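Local atomic coordinates of fimbrial structural subunit (PDB entry 3QDH), a protein that builds the shaft of Actinomyces type 2 fimbriae as their structural subunit and mediates interactions with streptococci and host cells during oral biofilm development. Residues Y43-D48 and E139-N144; K8-Q13 and N152-R157. One frame throughout, in Å; residues are numbered along the deposited sequence.

Contact 1: residues Y43-D48 and E139-N144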
# COMPACT_ATOMS: atom_id res chain seq x y z
N TYR A 43 21.64 18.04 8.11
CA TYR A 43 20.50 17.18 8.35
C TYR A 43 20.30 16.24 7.16
O TYR A 43 20.88 16.45 6.10
CB TYR A 43 19.20 18.01 8.61
CG TYR A 43 18.93 19.05 7.55
CD1 TYR A 43 18.26 18.73 6.37
CD2 TYR A 43 19.35 20.38 7.75
CE1 TYR A 43 18.06 19.71 5.37
CE2 TYR A 43 19.14 21.36 6.77
CZ TYR A 43 18.50 21.03 5.59
OH TYR A 43 18.29 22.00 4.65
N PHE A 44 19.50 15.21 7.36
CA PHE A 44 19.14 14.25 6.31
C PHE A 44 17.80 13.63 6.69
O PHE A 44 17.68 12.95 7.71
CB PHE A 44 20.25 13.17 6.16
CG PHE A 44 20.06 12.26 4.97
CD1 PHE A 44 21.01 12.21 3.95
CD2 PHE A 44 18.94 11.45 4.88
CE1 PHE A 44 20.83 11.37 2.83
CE2 PHE A 44 18.75 10.60 3.76
CZ PHE A 44 19.69 10.56 2.76
N GLN A 45 16.77 13.87 5.88
CA GLN A 45 15.42 13.44 6.20
C GLN A 45 14.74 12.84 4.97
O GLN A 45 14.81 13.42 3.89
CB GLN A 45 14.60 14.64 6.70
CG GLN A 45 13.13 14.35 7.10
CD GLN A 45 12.39 15.62 7.49
OE1 GLN A 45 12.29 15.97 8.68
NE2 GLN A 45 11.90 16.33 6.50
N LEU A 46 14.08 11.70 5.16
CA LEU A 46 13.16 11.18 4.15
C LEU A 46 11.75 11.64 4.52
O LEU A 46 11.31 11.49 5.67
CB LEU A 46 13.24 9.65 4.06
CG LEU A 46 14.59 9.00 3.66
CD1 LEU A 46 14.52 7.49 3.83
CD2 LEU A 46 15.01 9.38 2.23
N ARG A 47 11.04 12.20 3.55
CA ARG A 47 9.74 12.82 3.78
C ARG A 47 8.74 12.27 2.78
O ARG A 47 9.08 12.03 1.63
CB ARG A 47 9.82 14.33 3.62
CG ARG A 47 8.54 15.09 4.01
CD ARG A 47 8.76 16.58 3.88
NE ARG A 47 9.61 17.12 4.94
CZ ARG A 47 9.89 18.41 5.10
NH1 ARG A 47 9.38 19.31 4.25
NH2 ARG A 47 10.66 18.81 6.10
N ASP A 48 7.50 12.08 3.23
CA ASP A 48 6.45 11.52 2.39
C ASP A 48 5.11 12.00 2.93
O ASP A 48 4.73 11.69 4.06
CB ASP A 48 6.53 9.98 2.38
CG ASP A 48 5.76 9.35 1.22
OD1 ASP A 48 4.65 9.81 0.90
OD2 ASP A 48 6.24 8.34 0.65
N GLU A 139 20.92 20.27 12.49
CA GLU A 139 19.89 21.30 12.55
C GLU A 139 18.56 20.70 12.14
O GLU A 139 18.53 19.70 11.42
CB GLU A 139 20.27 22.44 11.61
CG GLU A 139 21.49 23.22 12.07
CD GLU A 139 22.03 24.16 11.02
OE1 GLU A 139 21.53 24.15 9.87
OE2 GLU A 139 22.96 24.94 11.34
N GLU A 140 17.47 21.32 12.59
CA GLU A 140 16.14 20.87 12.20
C GLU A 140 15.97 21.12 10.70
O GLU A 140 16.24 22.24 10.23
CB GLU A 140 15.05 21.60 12.98
CG GLU A 140 13.62 21.16 12.63
CD GLU A 140 12.54 21.87 13.44
OE1 GLU A 140 12.82 22.92 14.04
OE2 GLU A 140 11.39 21.36 13.47
N PRO A 141 15.56 20.08 9.94
CA PRO A 141 15.31 20.29 8.52
C PRO A 141 14.21 21.36 8.31
O PRO A 141 13.31 21.47 9.14
CB PRO A 141 14.80 18.93 8.04
CG PRO A 141 15.19 17.95 9.07
CD PRO A 141 15.26 18.71 10.37
N PRO A 142 14.29 22.13 7.22
CA PRO A 142 13.26 23.16 7.00
C PRO A 142 11.88 22.55 6.73
O PRO A 142 11.78 21.49 6.11
CB PRO A 142 13.76 23.94 5.78
CG PRO A 142 14.76 23.05 5.11
CD PRO A 142 15.28 22.07 6.13
N ALA A 143 10.82 23.23 7.18
CA ALA A 143 9.46 22.75 6.98
C ALA A 143 9.05 22.79 5.50
O ALA A 143 8.32 21.93 5.03
CB ALA A 143 8.47 23.55 7.83
N ASN A 144 9.54 23.80 4.79
CA ASN A 144 9.12 24.05 3.40
C ASN A 144 10.29 24.40 2.47
O ASN A 144 10.32 25.50 1.90
CB ASN A 144 8.07 25.19 3.37
CG ASN A 144 6.82 24.87 4.18
OD1 ASN A 144 6.54 25.52 5.20
ND2 ASN A 144 6.06 23.87 3.75
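Pro-141 lies flat against the ring of Tyr-43, its CA 3.9 Å from the ring centroid and almost on the ring normal, a CH-pi contact over the face. The C-H bonds of a proline, polarised by the neighbouring amide, suit an electron-rich phenol. The two side chains run past each other in opposite senses, so that Pro-141 CB comes beside Tyr-43 CD1. Farther out along the ring the next proline takes over: Pro-142 stands nearly perpendicular to the Tyr-43 side chain and sets its CD 3.4 Å from Tyr-43 CZ. At the root of the side chain Glu-139 O approaches Tyr-43 CB to 3.3 Å.

Beyond the aromatic patch the contact turns polar. Arg-47 offers two nitrogens to consecutive carbonyls. Its NH2 bonds Pro-142 O at 2.9 Å, near the guanidinium plane and fairly straight (161°). Its NH1 reaches Ala-143 O, also at 2.9 Å, along a more bent path (130°), the oxygen tilted from that plane. A guanidinium suits this place because its two terminal nitrogens can grip two acceptors of a chain that has no strand partner here.

Residues 139-144 belong to the loop after strand 118-131, in what is probably the CnaA-type (DEv-IgG) domain, and lead on toward strand 154-165; here they run as an irregular, proline-rich ribbon over the outside of strand 39-49.

With CG wedged between backbone N and carbonyl carbon (chi1 51°), Tyr-43 directs its ring to the prolines. Arg-47 starts with CG anti to N, and a bend at chi3 brings its guanidinium to the two carbonyls. Gln-45, between them, stands across the Pro-141 ring. Strands 82-87 and 118-131 flank this strand and hold its backbone, and on its other face Phe-44 packs against Leu-92 and Ile-95 of helix 89-96.

Contact 2: residues K8-Q13 and N152-R157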
# COMPACT_ATOMS: atom_id res chain seq x y z
N LYS A 8 11.28 5.55 -5.44
CA LYS A 8 10.13 5.01 -4.72
C LYS A 8 9.57 3.79 -5.45
O LYS A 8 9.54 3.75 -6.69
CB LYS A 8 9.06 6.10 -4.53
CG LYS A 8 7.86 5.66 -3.70
CD LYS A 8 6.99 6.84 -3.26
CE LYS A 8 5.88 6.33 -2.34
NZ LYS A 8 5.04 7.36 -1.64
N SER A 9 9.15 2.80 -4.66
CA SER A 9 8.50 1.60 -5.19
C SER A 9 7.25 1.29 -4.38
O SER A 9 6.78 2.12 -3.58
CB SER A 9 9.47 0.41 -5.16
OG SER A 9 8.93 -0.69 -5.87
N ILE A 10 6.68 0.11 -4.62
CA ILE A 10 5.54 -0.41 -3.85
C ILE A 10 5.74 -1.90 -3.58
O ILE A 10 6.10 -2.65 -4.48
CB ILE A 10 4.18 -0.25 -4.59
CG1 ILE A 10 3.98 1.17 -5.15
CG2 ILE A 10 3.00 -0.60 -3.66
CD1 ILE A 10 2.80 1.29 -6.14
N GLN A 11 5.51 -2.32 -2.34
CA GLN A 11 5.49 -3.73 -1.99
C GLN A 11 4.35 -4.45 -2.72
O GLN A 11 3.24 -3.94 -2.78
CB GLN A 11 5.27 -3.89 -0.49
CG GLN A 11 6.52 -4.24 0.31
CD GLN A 11 6.19 -5.16 1.47
OE1 GLN A 11 5.23 -4.94 2.21
NE2 GLN A 11 6.98 -6.22 1.63
N GLU A 12 4.65 -5.64 -3.26
CA GLU A 12 3.61 -6.58 -3.71
C GLU A 12 2.41 -6.50 -2.78
O GLU A 12 2.51 -6.89 -1.62
CB GLU A 12 4.14 -8.01 -3.63
CG GLU A 12 4.76 -8.60 -4.87
CD GLU A 12 4.80 -10.13 -4.78
OE1 GLU A 12 5.84 -10.68 -4.35
OE2 GLU A 12 3.78 -10.76 -5.11
N GLN A 13 1.26 -6.05 -3.29
CA GLN A 13 0.07 -5.90 -2.43
C GLN A 13 -0.38 -7.21 -1.77
O GLN A 13 -0.93 -7.19 -0.66
CB GLN A 13 -1.09 -5.25 -3.19
CG GLN A 13 -2.19 -4.70 -2.28
CD GLN A 13 -1.67 -3.67 -1.27
OE1 GLN A 13 -0.79 -2.86 -1.58
NE2 GLN A 13 -2.22 -3.70 -0.06
N ASN A 152 10.29 9.60 -8.38
CA ASN A 152 9.26 9.10 -9.29
C ASN A 152 7.93 8.91 -8.55
O ASN A 152 7.90 8.65 -7.33
CB ASN A 152 9.73 7.76 -9.89
CG ASN A 152 9.90 6.66 -8.84
OD1 ASN A 152 10.82 6.70 -8.00
ND2 ASN A 152 9.01 5.68 -8.87
N GLU A 153 6.82 9.10 -9.27
CA GLU A 153 5.49 8.89 -8.70
C GLU A 153 5.09 7.45 -8.94
O GLU A 153 5.21 6.96 -10.07
CB GLU A 153 4.47 9.85 -9.34
CG GLU A 153 3.08 9.86 -8.66
CD GLU A 153 2.05 10.75 -9.37
OE1 GLU A 153 1.86 10.60 -10.59
OE2 GLU A 153 1.42 11.59 -8.69
N VAL A 154 4.63 6.75 -7.90
CA VAL A 154 4.11 5.40 -8.06
C VAL A 154 2.60 5.45 -7.90
O VAL A 154 2.08 6.38 -7.30
CB VAL A 154 4.69 4.38 -7.05
CG1 VAL A 154 6.22 4.25 -7.20
CG2 VAL A 154 4.27 4.73 -5.60
N THR A 155 1.91 4.45 -8.44
CA THR A 155 0.45 4.38 -8.37
C THR A 155 -0.02 2.97 -8.04
O THR A 155 0.44 1.98 -8.63
CB THR A 155 -0.21 4.88 -9.69
OG1 THR A 155 0.23 6.20 -9.98
CG2 THR A 155 -1.75 4.88 -9.56
N SER A 156 -0.91 2.90 -7.05
CA SER A 156 -1.60 1.68 -6.69
C SER A 156 -3.08 1.87 -7.04
O SER A 156 -3.70 2.85 -6.62
CB SER A 156 -1.43 1.41 -5.19
OG SER A 156 -2.03 0.19 -4.81
N ARG A 157 -3.63 0.94 -7.81
CA ARG A 157 -4.99 1.05 -8.32
C ARG A 157 -5.97 0.16 -7.58
O ARG A 157 -5.67 -1.01 -7.31
CB ARG A 157 -5.04 0.77 -9.82
CG ARG A 157 -4.23 1.77 -10.63
CD ARG A 157 -4.73 1.87 -12.06
NE ARG A 157 -4.61 3.24 -12.58
CZ ARG A 157 -3.46 3.80 -12.95
NH1 ARG A 157 -2.32 3.12 -12.87
NH2 ARG A 157 -3.46 5.05 -13.40
O HOH W 1 -0.39 -1.58 -3.78
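Two hydrogen bonds tie one side-chain amide to one backbone residue. Asn-152 OD1 accepts from Lys-8 N at 2.8 Å, with the donor in the carbonyl plane on a lone pair, and Asn-152 ND2 donates to Lys-8 O at 3.0 Å, nearly straight (165°). An amide carries donor and acceptor side by side, so it can pair with the N-H and C=O of a single residue as a neighbouring strand would. A chi1 of 63° swings the Asn-152 amide in to this backbone.

The apolar part centres on Val-154. Its CG2 meets Ile-10 CG1 at 3.6 Å, the two branched side chains passing one another head to tail, and Ile-10 CD1 reaches on to Thr-155 O. The extended Lys-8 chain lies athwart Val-154, CE 4.0 Å from Val-154 CG2.

Water supplies the remaining link, donating to Gln-13 OE1 at 2.6 Å and hydrogen-bonding with Ser-156 OG, which also bonds Trp-158 NE1.

The covalent chemistry is that of the pilin isopeptide bond: Lys-8 NZ is joined to Asn-121 CG and hydrogen-bonded to Asp-48 OD2, while Phe-26 provides an aromatic neighbour. Ser-9 and Gln-11 pair with strand 23-31. The contact thus lays the segment that follows strand 7-8 against the start of strand 154-165, where that strand runs between strands 118-131 and 220-230.

In the fold
Contact 1 is a surface contact about 24 Å from the centre of the chain, contact 2 a partly buried one about 7 Å from it, their own centres about 23 Å apart. Both reach the same mixed sheet, and in sequence both segments of contact 1 fall between those of contact 2. The linker between strands 118-131 and 154-165 supplies the whole second segment of contact 1 and the first residues of that of contact 2. Proline, aromatic and guanidinium groups serve at the surface; aliphatic packing, an amide and a bridging water serve farther in. The two meet directly where Asp-48 OD2, ending segment 43-48, lies 2.8 Å from Lys-8 NZ, the isopeptide nitrogen of contact 2.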